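Local coordinates for protein cysteine protease-like VirA (Shigella flexneri, PDB 3EB8) that is a secreted virulence effector that promotes bacterial entry into epithelial cells and intra- and intercellular spreading, although its proposed tubulin-cleaving activity is disputed, at residues I158-I163 / K216-S221; L167-D172 / S203-Q208; L192-V197 / L222-A227; F228-T233 / T331-E336. One frame throughout, in Å; residues are numbered along the deposited sequence.

Contact 1. Residues I158-I163 / K216-S221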
loop_
_atom_site.group_PDB
_atom_site.type_symbol
_atom_site.label_atom_id
_atom_site.label_comp_id
_atom_site.label_asym_id
_atom_site.label_seq_id
_atom_site.Cartn_x
_atom_site.Cartn_y
_atom_site.Cartn_z
ATOM N N ILE A 158 0.576 0.831 10.553
ATOM C CA ILE A 158 0.058 2.099 10.097
ATOM C C ILE A 158 1.064 3.185 10.394
ATOM O O ILE A 158 1.555 3.292 11.518
ATOM C CB ILE A 158 -1.261 2.437 10.787
ATOM C CG1 ILE A 158 -2.264 1.312 10.569
ATOM C CG2 ILE A 158 -1.803 3.787 10.262
ATOM C CD1 ILE A 158 -3.279 1.196 11.662
ATOM N N TYR A 159 1.359 3.996 9.384
ATOM C CA TYR A 159 2.350 5.058 9.510
ATOM C C TYR A 159 1.795 6.417 9.112
ATOM O O TYR A 159 1.068 6.530 8.135
ATOM C CB TYR A 159 3.557 4.773 8.627
ATOM C CG TYR A 159 4.181 3.445 8.853
ATOM C CD1 TYR A 159 3.785 2.341 8.112
ATOM C CD2 TYR A 159 5.177 3.276 9.812
ATOM C CE1 TYR A 159 4.360 1.094 8.319
ATOM C CE2 TYR A 159 5.765 2.032 10.027
ATOM C CZ TYR A 159 5.358 0.944 9.272
ATOM O OH TYR A 159 5.920 -0.296 9.477
ATOM N N PHE A 160 2.128 7.447 9.874
ATOM C CA PHE A 160 2.019 8.791 9.342
ATOM C C PHE A 160 3.421 9.339 9.137
ATOM O O PHE A 160 4.221 9.377 10.069
ATOM C CB PHE A 160 1.224 9.709 10.259
ATOM C CG PHE A 160 1.158 11.118 9.764
ATOM C CD1 PHE A 160 0.112 11.540 8.974
ATOM C CD2 PHE A 160 2.150 12.013 10.064
ATOM C CE1 PHE A 160 0.065 12.835 8.509
ATOM C CE2 PHE A 160 2.102 13.301 9.597
ATOM C CZ PHE A 160 1.064 13.713 8.823
ATOM N N ASN A 161 3.722 9.750 7.913
ATOM C CA ASN A 161 5.054 10.253 7.588
ATOM C C ASN A 161 6.190 9.402 8.138
ATOM O O ASN A 161 7.089 9.902 8.799
ATOM C CB ASN A 161 5.205 11.718 8.014
ATOM C CG ASN A 161 5.071 12.677 6.840
ATOM O OD1 ASN A 161 5.988 12.787 6.022
ATOM N ND2 ASN A 161 3.924 13.366 6.740
ATOM N N ASN A 162 6.140 8.108 7.864
ATOM C CA ASN A 162 7.211 7.200 8.261
ATOM C C ASN A 162 7.324 6.991 9.760
ATOM O O ASN A 162 8.371 6.585 10.261
ATOM C CB ASN A 162 8.546 7.676 7.698
ATOM C CG ASN A 162 8.739 7.266 6.258
ATOM O OD1 ASN A 162 8.594 6.092 5.914
ATOM N ND2 ASN A 162 9.070 8.233 5.403
ATOM N N ILE A 163 6.240 7.268 10.472
ATOM C CA ILE A 163 6.209 7.067 11.904
ATOM C C ILE A 163 5.175 6.005 12.222
ATOM O O ILE A 163 3.986 6.196 11.948
ATOM C CB ILE A 163 5.810 8.361 12.621
ATOM C CG1 ILE A 163 6.810 9.478 12.308
ATOM C CG2 ILE A 163 5.674 8.133 14.117
ATOM C CD1 ILE A 163 6.268 10.878 12.605
ATOM N N LYS A 216 3.721 13.162 20.222
ATOM C CA LYS A 216 2.491 13.348 20.974
ATOM C C LYS A 216 1.742 14.532 20.386
ATOM O O LYS A 216 0.517 14.498 20.220
ATOM C CB LYS A 216 2.787 13.606 22.454
ATOM C CG LYS A 216 3.363 12.426 23.195
ATOM C CD LYS A 216 3.151 12.571 24.696
ATOM C CE LYS A 216 3.336 14.010 25.149
ATOM N NZ LYS A 216 3.004 14.208 26.592
ATOM N N LEU A 217 2.509 15.573 20.070
ATOM C CA LEU A 217 1.984 16.832 19.571
ATOM C C LEU A 217 1.399 16.611 18.194
ATOM O O LEU A 217 0.285 17.037 17.898
ATOM C CB LEU A 217 3.116 17.840 19.457
ATOM C CG LEU A 217 2.799 19.242 19.931
ATOM C CD1 LEU A 217 2.734 19.242 21.465
ATOM C CD2 LEU A 217 3.870 20.180 19.411
ATOM N N LEU A 218 2.178 15.936 17.363
ATOM C CA LEU A 218 1.798 15.629 16.001
ATOM C C LEU A 218 0.467 14.884 15.976
ATOM O O LEU A 218 -0.481 15.297 15.300
ATOM C CB LEU A 218 2.893 14.786 15.352
ATOM C CG LEU A 218 2.697 14.354 13.902
ATOM C CD1 LEU A 218 2.361 15.575 13.068
ATOM C CD2 LEU A 218 3.961 13.667 13.386
ATOM N N PHE A 219 0.390 13.786 16.722
ATOM C CA PHE A 219 -0.819 12.977 16.702
ATOM C C PHE A 219 -1.979 13.649 17.413
ATOM O O PHE A 219 -3.119 13.306 17.176
ATOM C CB PHE A 219 -0.577 11.568 17.259
ATOM C CG PHE A 219 0.418 10.788 16.465
ATOM C CD1 PHE A 219 1.500 10.187 17.076
ATOM C CD2 PHE A 219 0.303 10.708 15.082
ATOM C CE1 PHE A 219 2.441 9.484 16.325
ATOM C CE2 PHE A 219 1.237 10.001 14.330
ATOM C CZ PHE A 219 2.306 9.387 14.958
ATOM N N THR A 220 -1.689 14.603 18.284
ATOM C CA THR A 220 -2.766 15.339 18.938
ATOM C C THR A 220 -3.506 16.206 17.930
ATOM O O THR A 220 -4.729 16.296 17.953
ATOM C CB THR A 220 -2.249 16.219 20.099
ATOM O OG1 THR A 220 -1.835 15.378 21.184
ATOM C CG2 THR A 220 -3.348 17.147 20.592
ATOM N N SER A 221 -2.739 16.838 17.048
ATOM C CA SER A 221 -3.284 17.685 15.998
ATOM C C SER A 221 -4.040 16.841 14.980
ATOM O O SER A 221 -5.231 17.037 14.772
ATOM C CB SER A 221 -2.168 18.494 15.332
ATOM O OG SER A 221 -2.579 18.983 14.069
#
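Phe160 carries its CG anti to the backbone N (chi1 177°), Leu218 on the helix does the same at 180°, and the two side chains cross obliquely. Ile163 splits its branches instead: CG2 lies anti to its own N, and CG1 lies beside that N and carries CD1 out toward the helix. Each branch finds a different partner. CD1 of Ile163 meets CD2 of Leu218 tip to tip at 3.7 Å, while CG2 of Ile163 stands 3.7 Å from CZ of Phe219. The same Leu218 CD2 also comes within 4.1 Å of CD2 in the Phe160 ring. Phe219 offers its ring edge, near the ring plane: CZ goes to Ile163, and CE2 goes to CB of Phe160 at 4.1 Å. The hydrocarbon that the edge meets thus comes from two residues that face each other in a tight beta hairpin. A type I' turn runs from Phe160 to Ile163, and the hairpin is closed by a hydrogen-bonded antiparallel pair, with Phe160 N giving to Ile163 O at 3.1 Å and Ile163 N giving back to Phe160 O at 2.9 Å. Asn161 and Asn162 occupy the corner with positive phi. Strand 157-160 of this hairpin runs parallel to strand 274-283 in the mixed sheet, where Ile281 and Ala283 also pack on Phe160. No hydrogen bond links 158-163 to 216-221, and what joins these two segments is apolar contact. Phe219 packs on Ile165 and Phe205 as well.

Contact 2. Residues L167-D172 / S203-Q208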
loop_
_atom_site.group_PDB
_atom_site.type_symbol
_atom_site.label_atom_id
_atom_site.label_comp_id
_atom_site.label_asym_id
_atom_site.label_seq_id
_atom_site.Cartn_x
_atom_site.Cartn_y
_atom_site.Cartn_z
ATOM N N LEU A 167 -0.461 0.366 17.360
ATOM C CA LEU A 167 -1.773 -0.230 17.131
ATOM C C LEU A 167 -2.741 -0.047 18.293
ATOM O O LEU A 167 -3.941 0.144 18.086
ATOM C CB LEU A 167 -1.635 -1.716 16.775
ATOM C CG LEU A 167 -1.273 -1.984 15.310
ATOM C CD1 LEU A 167 -0.773 -3.417 15.106
ATOM C CD2 LEU A 167 -2.450 -1.684 14.381
ATOM N N LYS A 168 -2.228 -0.113 19.512
ATOM C CA LYS A 168 -3.068 0.080 20.687
ATOM C C LYS A 168 -3.680 1.491 20.667
ATOM O O LYS A 168 -4.820 1.700 21.095
ATOM C CB LYS A 168 -2.258 -0.168 21.968
ATOM C CG LYS A 168 -2.974 0.184 23.267
ATOM C CD LYS A 168 -4.139 -0.761 23.547
ATOM C CE LYS A 168 -4.646 -0.611 24.980
ATOM N NZ LYS A 168 -4.790 0.823 25.373
ATOM N N LEU A 169 -2.911 2.450 20.167
ATOM C CA LEU A 169 -3.360 3.828 20.057
ATOM C C LEU A 169 -4.422 3.952 18.982
ATOM O O LEU A 169 -5.364 4.733 19.124
ATOM C CB LEU A 169 -2.191 4.746 19.716
ATOM C CG LEU A 169 -2.554 6.185 19.375
ATOM C CD1 LEU A 169 -3.423 6.793 20.473
ATOM C CD2 LEU A 169 -1.288 7.001 19.170
ATOM N N ILE A 170 -4.271 3.188 17.902
ATOM C CA ILE A 170 -5.315 3.151 16.896
ATOM C C ILE A 170 -6.595 2.563 17.495
ATOM O O ILE A 170 -7.689 3.104 17.294
ATOM C CB ILE A 170 -4.919 2.344 15.657
ATOM C CG1 ILE A 170 -3.631 2.901 15.019
ATOM C CG2 ILE A 170 -6.094 2.284 14.679
ATOM C CD1 ILE A 170 -3.797 4.203 14.299
ATOM N N ALA A 171 -6.466 1.461 18.231
ATOM C CA ALA A 171 -7.631 0.839 18.855
ATOM C C ALA A 171 -8.304 1.792 19.846
ATOM O O ALA A 171 -9.526 1.864 19.908
ATOM C CB ALA A 171 -7.249 -0.470 19.542
ATOM N N ASP A 172 -7.512 2.528 20.619
ATOM C CA ASP A 172 -8.091 3.490 21.554
ATOM C C ASP A 172 -8.815 4.625 20.811
ATOM O O ASP A 172 -9.880 5.070 21.230
ATOM C CB ASP A 172 -7.030 4.072 22.494
ATOM C CG ASP A 172 -6.511 3.068 23.503
ATOM O OD1 ASP A 172 -7.126 1.989 23.644
ATOM O OD2 ASP A 172 -5.487 3.369 24.164
ATOM N N SER A 203 -1.872 8.174 27.240
ATOM C CA SER A 203 -1.894 6.779 27.688
ATOM C C SER A 203 -0.895 5.927 26.906
ATOM O O SER A 203 -0.316 4.993 27.447
ATOM C CB SER A 203 -3.298 6.169 27.540
ATOM O OG SER A 203 -4.159 6.529 28.611
ATOM N N ASN A 204 -0.702 6.254 25.631
ATOM C CA ASN A 204 0.093 5.411 24.729
ATOM C C ASN A 204 1.492 5.920 24.449
ATOM O O ASN A 204 2.244 5.283 23.715
ATOM C CB ASN A 204 -0.629 5.192 23.392
ATOM C CG ASN A 204 -1.722 4.157 23.490
ATOM O OD1 ASN A 204 -1.447 2.959 23.590
ATOM N ND2 ASN A 204 -2.974 4.613 23.482
ATOM N N PHE A 205 1.823 7.069 25.021
ATOM C CA PHE A 205 3.158 7.643 24.885
ATOM C C PHE A 205 3.690 8.114 26.245
ATOM O O PHE A 205 3.618 9.296 26.575
ATOM C CB PHE A 205 3.151 8.801 23.884
ATOM C CG PHE A 205 3.085 8.366 22.442
ATOM C CD1 PHE A 205 2.089 8.848 21.601
ATOM C CD2 PHE A 205 4.017 7.491 21.921
ATOM C CE1 PHE A 205 2.026 8.461 20.263
ATOM C CE2 PHE A 205 3.958 7.096 20.587
ATOM C CZ PHE A 205 2.959 7.582 19.761
ATOM N N PRO A 206 4.228 7.177 27.040
ATOM C CA PRO A 206 4.784 7.471 28.366
ATOM C C PRO A 206 6.127 8.200 28.281
ATOM O O PRO A 206 6.380 9.130 29.053
ATOM C CB PRO A 206 5.000 6.080 28.982
ATOM C CG PRO A 206 4.370 5.096 28.031
ATOM C CD PRO A 206 4.357 5.754 26.692
ATOM N N GLN A 207 6.968 7.773 27.343
ATOM C CA GLN A 207 8.312 8.331 27.164
ATOM C C GLN A 207 8.327 9.863 27.038
ATOM O O GLN A 207 7.451 10.459 26.410
ATOM C CB GLN A 207 8.987 7.699 25.945
ATOM C CG GLN A 207 8.565 6.252 25.642
ATOM C CD GLN A 207 7.298 6.149 24.789
ATOM O OE1 GLN A 207 7.036 5.116 24.165
ATOM N NE2 GLN A 207 6.512 7.220 24.759
ATOM N N GLN A 208 9.335 10.494 27.629
ATOM C CA GLN A 208 9.380 11.949 27.711
ATOM C C GLN A 208 10.395 12.577 26.743
ATOM O O GLN A 208 10.555 13.797 26.708
ATOM C CB GLN A 208 9.682 12.373 29.147
ATOM C CG GLN A 208 8.902 13.591 29.619
ATOM C CD GLN A 208 7.450 13.275 29.940
ATOM O OE1 GLN A 208 7.062 12.110 30.042
ATOM N NE2 GLN A 208 6.640 14.314 30.101
#
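Leu169 and Asn204 bring their CA atoms to within 6.0 Å of each other, where helix 167-176 passes the C-terminal part of helix 194-204. Helix 167-176 packs here against the end region of helix 194-204 and the loop after it, and the side chain of Asn204 bridges the two segments, lying across one turn of the partner helix from Lys168 to Asp172. Its CG sits beside the backbone N, anti to the carbonyl carbon, and from there the two ends of the amide part company. ND2 gives a hydrogen bond to OD2 of Asp172, 2.9 Å long with an N-H...O angle of 155°. The acceptor lies nearly in the amide plane, but the donor reaches the carboxylate from above its plane, the two groups being turned 43° apart. ND2 donates as well to the backbone O of Ile200, a turn earlier in the chain, so the amide is tied on both sides of the contact. On its other side, OD1 of Asn204 rests 3.2 Å from CG of Lys168, against the aliphatic part of that chain. Lys168 bends at chi2 and again at chi4, which curls NZ back to Asp172 one turn on, where it forms a salt bridge to OD2 at 2.9 Å on the syn lone pair. OD2 therefore takes two donors, one of them charged, which probably helps keep Asp172 ionised. Beneath the polar group lies hydrocarbon. Leu169 CB stands 3.8 Å from Asn204 CG, and its branches diverge: CD1 is 3.7 Å from Asn204 ND2, and CD2 is 3.8 Å from CE1 of the Phe205 ring.

Contact 3. Residues L192-V197 / L222-A227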
loop_
_atom_site.group_PDB
_atom_site.type_symbol
_atom_site.label_atom_id
_atom_site.label_comp_id
_atom_site.label_asym_id
_atom_site.label_seq_id
_atom_site.Cartn_x
_atom_site.Cartn_y
_atom_site.Cartn_z
ATOM N N LEU A 192 -13.302 13.895 17.915
ATOM C CA LEU A 192 -12.901 13.914 19.317
ATOM C C LEU A 192 -12.447 15.295 19.769
ATOM O O LEU A 192 -11.777 16.014 19.025
ATOM C CB LEU A 192 -11.798 12.877 19.585
ATOM C CG LEU A 192 -12.252 11.439 19.868
ATOM C CD1 LEU A 192 -12.904 10.855 18.649
ATOM C CD2 LEU A 192 -11.100 10.543 20.313
ATOM N N SER A 193 -12.807 15.668 20.993
ATOM C CA SER A 193 -12.300 16.909 21.559
ATOM C C SER A 193 -10.783 16.830 21.729
ATOM O O SER A 193 -10.207 15.748 21.722
ATOM C CB SER A 193 -12.946 17.192 22.911
ATOM O OG SER A 193 -12.525 16.249 23.881
ATOM N N TYR A 194 -10.142 17.981 21.889
ATOM C CA TYR A 194 -8.750 17.984 22.293
ATOM C C TYR A 194 -8.571 17.219 23.607
ATOM O O TYR A 194 -7.617 16.452 23.764
ATOM C CB TYR A 194 -8.203 19.406 22.456
ATOM C CG TYR A 194 -6.896 19.392 23.205
ATOM C CD1 TYR A 194 -5.695 19.177 22.544
ATOM C CD2 TYR A 194 -6.870 19.541 24.581
ATOM C CE1 TYR A 194 -4.503 19.138 23.230
ATOM C CE2 TYR A 194 -5.685 19.505 25.280
ATOM C CZ TYR A 194 -4.503 19.302 24.601
ATOM O OH TYR A 194 -3.323 19.269 25.309
ATOM N N ASN A 195 -9.473 17.455 24.558
ATOM C CA ASN A 195 -9.450 16.739 25.823
ATOM C C ASN A 195 -9.415 15.230 25.654
ATOM O O ASN A 195 -8.598 14.550 26.272
ATOM C CB ASN A 195 -10.655 17.115 26.668
ATOM C CG ASN A 195 -10.499 18.453 27.315
ATOM O OD1 ASN A 195 -9.451 19.087 27.186
ATOM N ND2 ASN A 195 -11.537 18.905 28.020
ATOM N N GLN A 196 -10.305 14.709 24.817
ATOM C CA GLN A 196 -10.430 13.269 24.643
ATOM C C GLN A 196 -9.184 12.635 24.043
ATOM O O GLN A 196 -8.633 11.690 24.610
ATOM C CB GLN A 196 -11.658 12.926 23.803
ATOM C CG GLN A 196 -12.978 12.993 24.563
ATOM C CD GLN A 196 -14.126 13.456 23.678
ATOM O OE1 GLN A 196 -13.939 13.726 22.493
ATOM N NE2 GLN A 196 -15.314 13.552 24.251
ATOM N N VAL A 197 -8.738 13.148 22.898
ATOM C CA VAL A 197 -7.577 12.577 22.226
ATOM C C VAL A 197 -6.346 12.691 23.118
ATOM O O VAL A 197 -5.522 11.783 23.166
ATOM C CB VAL A 197 -7.288 13.246 20.865
ATOM C CG1 VAL A 197 -8.571 13.658 20.188
ATOM C CG2 VAL A 197 -6.366 14.436 21.021
ATOM N N LEU A 222 -3.360 15.897 14.343
ATOM C CA LEU A 222 -4.082 14.877 13.590
ATOM C C LEU A 222 -4.955 14.296 14.680
ATOM O O LEU A 222 -4.758 14.612 15.845
ATOM C CB LEU A 222 -3.138 13.810 13.067
ATOM C CG LEU A 222 -1.858 14.199 12.335
ATOM C CD1 LEU A 222 -0.931 12.980 12.192
ATOM C CD2 LEU A 222 -2.193 14.790 10.986
ATOM N N PHE A 223 -5.913 13.466 14.340
ATOM C CA PHE A 223 -6.774 12.847 15.363
ATOM C C PHE A 223 -7.947 13.760 15.696
ATOM O O PHE A 223 -9.035 13.292 16.019
ATOM C CB PHE A 223 -6.015 12.503 16.656
ATOM C CG PHE A 223 -5.197 11.226 16.586
ATOM C CD1 PHE A 223 -4.581 10.826 15.405
ATOM C CD2 PHE A 223 -5.010 10.447 17.723
ATOM C CE1 PHE A 223 -3.818 9.669 15.362
ATOM C CE2 PHE A 223 -4.245 9.272 17.681
ATOM C CZ PHE A 223 -3.652 8.892 16.496
ATOM N N GLN A 224 -7.701 15.064 15.640
ATOM C CA GLN A 224 -8.769 16.044 15.665
ATOM C C GLN A 224 -9.079 16.520 14.247
ATOM O O GLN A 224 -9.989 17.307 14.039
ATOM C CB GLN A 224 -8.387 17.249 16.528
ATOM C CG GLN A 224 -8.150 16.904 17.987
ATOM C CD GLN A 224 -7.776 18.123 18.786
ATOM O OE1 GLN A 224 -6.591 18.374 19.051
ATOM N NE2 GLN A 224 -8.780 18.921 19.145
ATOM N N ASP A 225 -8.309 16.063 13.271
ATOM C CA ASP A 225 -8.569 16.466 11.908
ATOM C C ASP A 225 -9.482 15.429 11.237
ATOM O O ASP A 225 -9.069 14.307 10.978
ATOM C CB ASP A 225 -7.252 16.651 11.144
ATOM C CG ASP A 225 -7.461 17.107 9.728
ATOM O OD1 ASP A 225 -8.626 17.178 9.274
ATOM O OD2 ASP A 225 -6.453 17.394 9.065
ATOM N N PRO A 226 -10.736 15.816 10.947
ATOM C CA PRO A 226 -11.686 14.865 10.367
ATOM C C PRO A 226 -11.182 14.327 9.035
ATOM O O PRO A 226 -11.496 13.209 8.665
ATOM C CB PRO A 226 -12.950 15.696 10.165
ATOM C CG PRO A 226 -12.778 16.891 11.038
ATOM C CD PRO A 226 -11.306 17.167 11.049
ATOM N N ALA A 227 -10.387 15.102 8.324
ATOM C CA ALA A 227 -9.877 14.611 7.065
ATOM C C ALA A 227 -8.899 13.475 7.335
ATOM O O ALA A 227 -8.844 12.506 6.592
ATOM C CB ALA A 227 -9.214 15.726 6.266
#
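Two helix starts flank this contact, each with a side-chain N-cap, and the one at Ser193 is a full capping box. There, Gln196 N donates to Ser193 OG at 2.9 Å and Ser193 N returns a bond to Gln196 OE1 at 2.7 Å, so the first turn of helix 194-204 is tied off before it meets the other segment. The packing between the segments belongs mainly to Gln224. Its CG lies beside the backbone N and the chain runs extended beyond it, which carries the side chain across Val197 at about a right angle. CG of Gln224 is 3.9 Å from CG1 of Val197 and equally far from O of Leu192. Further out, CD of Gln224 comes to 3.6 Å from CA of Tyr194, and the amide ends beside the tyrosine's backbone and CB. Loose apolar contact continues between CB of Val197 and CB of Phe223, 4.5 Å apart; the Phe223 ring turns to Leu169 and Leu173 of helix 167-176. The last group is polar and centres on Asp225, the N-cap of helix 226-234: OD2 bonds to Tyr300 OH of strand 300-312, while OD1 accepts from Ala227 N at 2.9 Å, from above the carboxylate plane.

Contact 4. Residues F228-T233 / T331-E336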
loop_
_atom_site.group_PDB
_atom_site.type_symbol
_atom_site.label_atom_id
_atom_site.label_comp_id
_atom_site.label_asym_id
_atom_site.label_seq_id
_atom_site.Cartn_x
_atom_site.Cartn_y
_atom_site.Cartn_z
ATOM N N PHE A 228 -8.140 13.595 8.419
ATOM C CA PHE A 228 -7.237 12.533 8.809
ATOM C C PHE A 228 -8.002 11.271 9.249
ATOM O O PHE A 228 -7.667 10.158 8.847
ATOM C CB PHE A 228 -6.264 12.967 9.909
ATOM C CG PHE A 228 -5.386 11.848 10.371
ATOM C CD1 PHE A 228 -4.276 11.472 9.627
ATOM C CD2 PHE A 228 -5.723 11.106 11.500
ATOM C CE1 PHE A 228 -3.488 10.389 10.022
ATOM C CE2 PHE A 228 -4.937 10.033 11.907
ATOM C CZ PHE A 228 -3.818 9.666 11.170
ATOM N N ILE A 229 -9.024 11.448 10.077
ATOM C CA ILE A 229 -9.832 10.306 10.495
ATOM C C ILE A 229 -10.398 9.611 9.261
ATOM O O ILE A 229 -10.401 8.385 9.157
ATOM C CB ILE A 229 -10.990 10.740 11.415
ATOM C CG1 ILE A 229 -10.436 11.423 12.672
ATOM C CG2 ILE A 229 -11.875 9.545 11.755
ATOM C CD1 ILE A 229 -9.350 10.610 13.393
ATOM N N SER A 230 -10.842 10.428 8.316
ATOM C CA SER A 230 -11.418 9.950 7.077
ATOM C C SER A 230 -10.383 9.174 6.285
ATOM O O SER A 230 -10.691 8.116 5.738
ATOM C CB SER A 230 -11.961 11.132 6.256
ATOM O OG SER A 230 -13.095 11.722 6.877
ATOM N N ALA A 231 -9.156 9.694 6.241
ATOM C CA ALA A 231 -8.066 9.051 5.501
ATOM C C ALA A 231 -7.672 7.703 6.114
ATOM O O ALA A 231 -7.536 6.694 5.411
ATOM C CB ALA A 231 -6.866 9.958 5.442
ATOM N N LEU A 232 -7.479 7.700 7.431
ATOM C CA LEU A 232 -7.164 6.483 8.173
ATOM C C LEU A 232 -8.243 5.394 8.022
ATOM O O LEU A 232 -7.940 4.235 7.703
ATOM C CB LEU A 232 -6.981 6.818 9.648
ATOM C CG LEU A 232 -6.800 5.664 10.638
ATOM C CD1 LEU A 232 -5.576 4.804 10.290
ATOM C CD2 LEU A 232 -6.704 6.204 12.061
ATOM N N THR A 233 -9.503 5.764 8.252
ATOM C CA THR A 233 -10.582 4.773 8.229
ATOM C C THR A 233 -10.863 4.282 6.819
ATOM O O THR A 233 -11.052 3.100 6.593
ATOM C CB THR A 233 -11.888 5.278 8.911
ATOM O OG1 THR A 233 -12.385 6.445 8.243
ATOM C CG2 THR A 233 -11.624 5.613 10.375
ATOM N N THR A 331 -12.838 16.641 4.258
ATOM C CA THR A 331 -13.581 15.382 4.164
ATOM C C THR A 331 -14.194 14.976 5.493
ATOM O O THR A 331 -13.515 14.963 6.520
ATOM C CB THR A 331 -12.707 14.181 3.691
ATOM O OG1 THR A 331 -12.085 14.479 2.438
ATOM C CG2 THR A 331 -13.580 12.942 3.522
ATOM N N LEU A 332 -15.472 14.620 5.468
ATOM C CA LEU A 332 -16.151 14.152 6.671
ATOM C C LEU A 332 -16.085 12.632 6.791
ATOM O O LEU A 332 -16.268 11.924 5.804
ATOM C CB LEU A 332 -17.605 14.635 6.700
ATOM C CG LEU A 332 -17.757 16.163 6.690
ATOM C CD1 LEU A 332 -19.226 16.537 6.630
ATOM C CD2 LEU A 332 -17.051 16.809 7.889
ATOM N N PRO A 333 -15.813 12.132 8.006
ATOM C CA PRO A 333 -15.694 10.702 8.263
ATOM C C PRO A 333 -17.058 10.005 8.204
ATOM O O PRO A 333 -17.635 9.704 9.240
ATOM C CB PRO A 333 -15.124 10.645 9.692
ATOM C CG PRO A 333 -14.741 12.009 10.039
ATOM C CD PRO A 333 -15.574 12.923 9.219
ATOM N N SER A 334 -17.562 9.775 6.997
ATOM C CA SER A 334 -18.761 8.991 6.781
ATOM C C SER A 334 -18.668 8.348 5.408
ATOM O O SER A 334 -17.861 8.747 4.577
ATOM C CB SER A 334 -20.019 9.869 6.844
ATOM O OG SER A 334 -20.141 10.677 5.680
ATOM N N SER A 335 -19.507 7.355 5.172
ATOM C CA SER A 335 -19.587 6.720 3.874
ATOM C C SER A 335 -19.928 7.720 2.756
ATOM O O SER A 335 -19.406 7.614 1.657
ATOM C CB SER A 335 -20.613 5.594 3.939
ATOM O OG SER A 335 -20.366 4.833 5.109
ATOM N N GLU A 336 -20.806 8.682 3.026
ATOM C CA GLU A 336 -21.058 9.748 2.046
ATOM C C GLU A 336 -19.799 10.591 1.813
ATOM O O GLU A 336 -19.391 10.791 0.678
ATOM C CB GLU A 336 -22.252 10.658 2.433
ATOM C CG GLU A 336 -22.448 11.828 1.450
ATOM C CD GLU A 336 -23.705 12.627 1.682
ATOM O OE1 GLU A 336 -23.791 13.780 1.183
ATOM O OE2 GLU A 336 -24.616 12.097 2.347
#
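Ser230 is the point of closest approach, its CA lying 4.5 Å from that of Pro333. Its OG sits 3.0 Å from Pro333 N, but a proline nitrogen has no hydrogen to share, so the closeness is one of shape. The same OG lies 3.6 Å from each of CB, CG and CD of Pro333, and 3.6 Å from CG2 of Thr331. Next to it, CG2 of Ile229 reaches CB of Pro333 at 4.0 Å, the two side chains crossing obliquely. What satisfies the buried serine lies in its own helix: with OG beside the backbone N (chi1 -69°), the hydroxyl bonds to O of Pro226, one turn back. Thr331 likewise turns OG1 to His328 O, and so presents its methyl to Ser230. Helix 335-341 adds Leu338 against both Ser230 and Thr331. Two backbone bonds flank the proline: Ser334 N to Leu332 O at 2.8 Å, and one between Pro333 and Leu189. Pro333 is thus the centre of an inverse gamma turn, followed directly by a serine N-cap, Ser334, whose OG bonds to Gly337 N and starts helix 335-341, the whole packed on helix 226-234.

Contact 4 is the buried one of the four; contacts 1, 2 and 3 are only partly buried. Helix 194-204 serves contact 3 at its start and contact 2 at its far end, helix 226-234 is common to contacts 3 and 4, and helix 210-221, lying between them in sequence, faces the hairpin in contact 1. Chemistry follows place: contact 1 is wholly apolar, contact 2 adds a carboxylate with two donors, and contacts 3 and 4 are packing beside capped helix starts. Aromatic rings join them: Phe219 touches Phe205 between contacts 1 and 2, and Phe223 touches Phe228 between contacts 3 and 4. All four draw on the curated tubulin-binding region, 182-273.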